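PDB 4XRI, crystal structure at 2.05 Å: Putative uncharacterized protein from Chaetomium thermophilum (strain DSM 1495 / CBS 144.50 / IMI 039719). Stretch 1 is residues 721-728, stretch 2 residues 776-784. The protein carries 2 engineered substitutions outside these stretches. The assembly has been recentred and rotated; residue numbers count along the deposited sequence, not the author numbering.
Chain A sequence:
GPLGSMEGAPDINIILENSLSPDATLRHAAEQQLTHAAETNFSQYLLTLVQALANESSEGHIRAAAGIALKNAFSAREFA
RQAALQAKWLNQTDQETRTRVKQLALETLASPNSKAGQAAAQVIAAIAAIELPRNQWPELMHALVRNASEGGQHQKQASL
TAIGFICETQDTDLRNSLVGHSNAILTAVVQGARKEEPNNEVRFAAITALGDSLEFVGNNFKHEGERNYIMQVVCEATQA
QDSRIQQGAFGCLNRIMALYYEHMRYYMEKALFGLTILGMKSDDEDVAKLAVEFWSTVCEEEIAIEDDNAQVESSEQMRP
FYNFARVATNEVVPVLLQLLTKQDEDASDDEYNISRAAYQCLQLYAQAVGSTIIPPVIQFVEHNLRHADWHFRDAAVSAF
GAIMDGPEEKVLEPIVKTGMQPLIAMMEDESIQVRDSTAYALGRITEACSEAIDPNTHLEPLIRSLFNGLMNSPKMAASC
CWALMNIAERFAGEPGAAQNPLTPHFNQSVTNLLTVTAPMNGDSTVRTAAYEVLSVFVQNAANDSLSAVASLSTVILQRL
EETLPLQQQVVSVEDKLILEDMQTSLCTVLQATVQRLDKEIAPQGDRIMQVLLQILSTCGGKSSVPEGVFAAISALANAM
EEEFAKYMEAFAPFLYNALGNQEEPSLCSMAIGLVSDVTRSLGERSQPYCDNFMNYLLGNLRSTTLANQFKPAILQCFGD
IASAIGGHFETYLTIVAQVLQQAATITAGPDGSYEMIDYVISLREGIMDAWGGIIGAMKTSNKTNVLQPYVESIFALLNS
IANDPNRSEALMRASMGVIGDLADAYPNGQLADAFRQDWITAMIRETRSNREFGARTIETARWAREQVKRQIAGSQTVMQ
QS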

# COMPACT_ATOMS: atom_id res chain seq x y z
N ILE A 721 -18.96 20.64 -14.73
CA ILE A 721 -19.52 21.99 -14.67
C ILE A 721 -19.95 22.46 -16.05
O ILE A 721 -21.02 23.05 -16.22
CB ILE A 721 -18.51 22.99 -14.07
CG1 ILE A 721 -18.34 22.72 -12.57
CG2 ILE A 721 -18.96 24.42 -14.30
CD1 ILE A 721 -17.25 23.55 -11.93
N ALA A 722 -19.11 22.18 -17.05
CA ALA A 722 -19.40 22.53 -18.43
C ALA A 722 -20.71 21.90 -18.89
O ALA A 722 -21.54 22.55 -19.55
CB ALA A 722 -18.26 22.11 -19.35
N SER A 723 -20.90 20.63 -18.55
CA SER A 723 -22.12 19.91 -18.88
C SER A 723 -23.34 20.53 -18.21
O SER A 723 -24.42 20.61 -18.79
CB SER A 723 -22.01 18.44 -18.48
OG SER A 723 -21.19 17.72 -19.38
N ALA A 724 -23.15 20.98 -16.97
CA ALA A 724 -24.24 21.52 -16.18
C ALA A 724 -24.69 22.90 -16.65
O ALA A 724 -25.89 23.20 -16.65
CB ALA A 724 -23.84 21.58 -14.71
N ILE A 725 -23.75 23.74 -17.06
CA ILE A 725 -24.07 25.14 -17.34
C ILE A 725 -24.07 25.49 -18.83
O ILE A 725 -24.39 26.62 -19.20
CB ILE A 725 -23.09 26.08 -16.62
CG1 ILE A 725 -21.72 26.08 -17.30
CG2 ILE A 725 -22.95 25.68 -15.16
CD1 ILE A 725 -20.73 27.02 -16.66
N GLY A 726 -23.70 24.53 -19.67
CA GLY A 726 -23.75 24.69 -21.11
C GLY A 726 -23.08 25.94 -21.66
O GLY A 726 -21.88 26.14 -21.50
N GLY A 727 -23.88 26.79 -22.30
CA GLY A 727 -23.40 28.01 -22.92
C GLY A 727 -22.75 28.99 -21.96
O GLY A 727 -21.97 29.84 -22.37
N HIS A 728 -23.09 28.87 -20.68
CA HIS A 728 -22.49 29.70 -19.64
C HIS A 728 -20.98 29.52 -19.59
O HIS A 728 -20.25 30.45 -19.23
CB HIS A 728 -23.08 29.38 -18.27
CG HIS A 728 -24.42 29.99 -18.03
ND1 HIS A 728 -25.60 29.32 -18.25
CD2 HIS A 728 -24.77 31.22 -17.56
CE1 HIS A 728 -26.62 30.10 -17.94
NE2 HIS A 728 -26.14 31.26 -17.52
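Stretch 2, residues 776-784: GAMKTSNKT

What shape does stretch 2 take as it meets stretch 1? Stretch 2 enters as a helix begun earlier in the chain, and by Ser 781 the backbone is in a loop that takes in Asn 782 and Lys 783. Its partner is the end of another helix, 721-725, which gives way at Gly 726, where phi turns positive, to a 3-10 segment at Gly 727 and His 728. Register runs in the same sense along both: the CA of Gly 726 lies 4.1 Å from the CA of Ala 777, and the CA of Gly 727 lies 5.1 Å from that of Ser 781.

Where does Ala 777 sit? Its CB points toward stretch 1 and lies 3.2 Å from Ala 722 O, 3.5 Å from Gly 726 O and 4.1 Å from Ala 722 CB. Met 778, whose CA-to-CB bond points away, still brings its CE within 3.6 Å of Gly 726 O.

What does Gly 727 contribute? It has the largest covered area, and its bare CA lets Ser 781 CB approach to 3.6 Å; an ideal CB on Gly 727 would stand a tight 3.1 Å from that same atom.

What fastens the far end? Lys 783 extends its side chain so that NZ donates a hydrogen bond to Gly 727 O at 2.7 Å, the one hydrogen bond between the stretches.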

# COMPACT_ATOMS: atom_id res chain seq x y z
N GLY A 776 -19.37 19.21 -25.50
CA GLY A 776 -20.80 19.04 -25.37
C GLY A 776 -21.51 20.34 -25.03
O GLY A 776 -22.59 20.62 -25.54
N ALA A 777 -20.90 21.14 -24.15
CA ALA A 777 -21.48 22.41 -23.73
C ALA A 777 -21.54 23.40 -24.89
O ALA A 777 -22.54 24.10 -25.08
CB ALA A 777 -20.68 23.01 -22.58
N MET A 778 -20.48 23.44 -25.69
CA MET A 778 -20.40 24.38 -26.80
C MET A 778 -21.25 23.92 -27.98
O MET A 778 -21.77 24.74 -28.74
CB MET A 778 -18.94 24.58 -27.23
CG MET A 778 -18.03 25.16 -26.15
SD MET A 778 -18.49 26.82 -25.61
CE MET A 778 -19.46 26.48 -24.14
N LYS A 779 -21.40 22.61 -28.13
CA LYS A 779 -22.23 22.06 -29.19
C LYS A 779 -23.70 22.38 -28.96
O LYS A 779 -24.38 22.91 -29.83
CB LYS A 779 -22.03 20.55 -29.31
CG LYS A 779 -22.80 19.92 -30.46
CD LYS A 779 -22.87 18.41 -30.30
CE LYS A 779 -23.62 18.05 -29.03
NZ LYS A 779 -23.53 16.59 -28.73
N THR A 780 -24.19 22.06 -27.76
CA THR A 780 -25.60 22.22 -27.43
C THR A 780 -26.02 23.68 -27.32
O THR A 780 -27.21 23.99 -27.33
CB THR A 780 -25.95 21.51 -26.10
OG1 THR A 780 -25.16 22.05 -25.04
CG2 THR A 780 -25.68 20.01 -26.22
N SER A 781 -25.05 24.58 -27.21
CA SER A 781 -25.33 26.00 -27.16
C SER A 781 -25.00 26.67 -28.48
O SER A 781 -25.01 27.90 -28.59
CB SER A 781 -24.56 26.67 -26.02
OG SER A 781 -23.16 26.57 -26.22
N ASN A 782 -24.72 25.85 -29.49
CA ASN A 782 -24.37 26.32 -30.82
C ASN A 782 -23.21 27.31 -30.80
O ASN A 782 -23.26 28.36 -31.44
CB ASN A 782 -25.59 26.95 -31.50
CG ASN A 782 -26.72 25.97 -31.69
OD1 ASN A 782 -27.85 26.20 -31.25
ND2 ASN A 782 -26.42 24.85 -32.33
N LYS A 783 -22.17 26.97 -30.05
CA LYS A 783 -20.98 27.81 -29.95
C LYS A 783 -19.74 27.04 -30.38
O LYS A 783 -18.69 27.16 -29.76
CB LYS A 783 -20.79 28.32 -28.52
CG LYS A 783 -21.93 29.16 -27.97
CD LYS A 783 -21.59 29.68 -26.58
CE LYS A 783 -22.72 30.51 -26.01
NZ LYS A 783 -22.36 31.18 -24.72
N THR A 784 -19.85 26.23 -31.43
CA THR A 784 -18.69 25.45 -31.86
C THR A 784 -17.65 26.33 -32.53
O THR A 784 -16.47 25.98 -32.60
CB THR A 784 -19.09 24.31 -32.82
OG1 THR A 784 -19.79 24.86 -33.94
CG2 THR A 784 -19.97 23.30 -32.11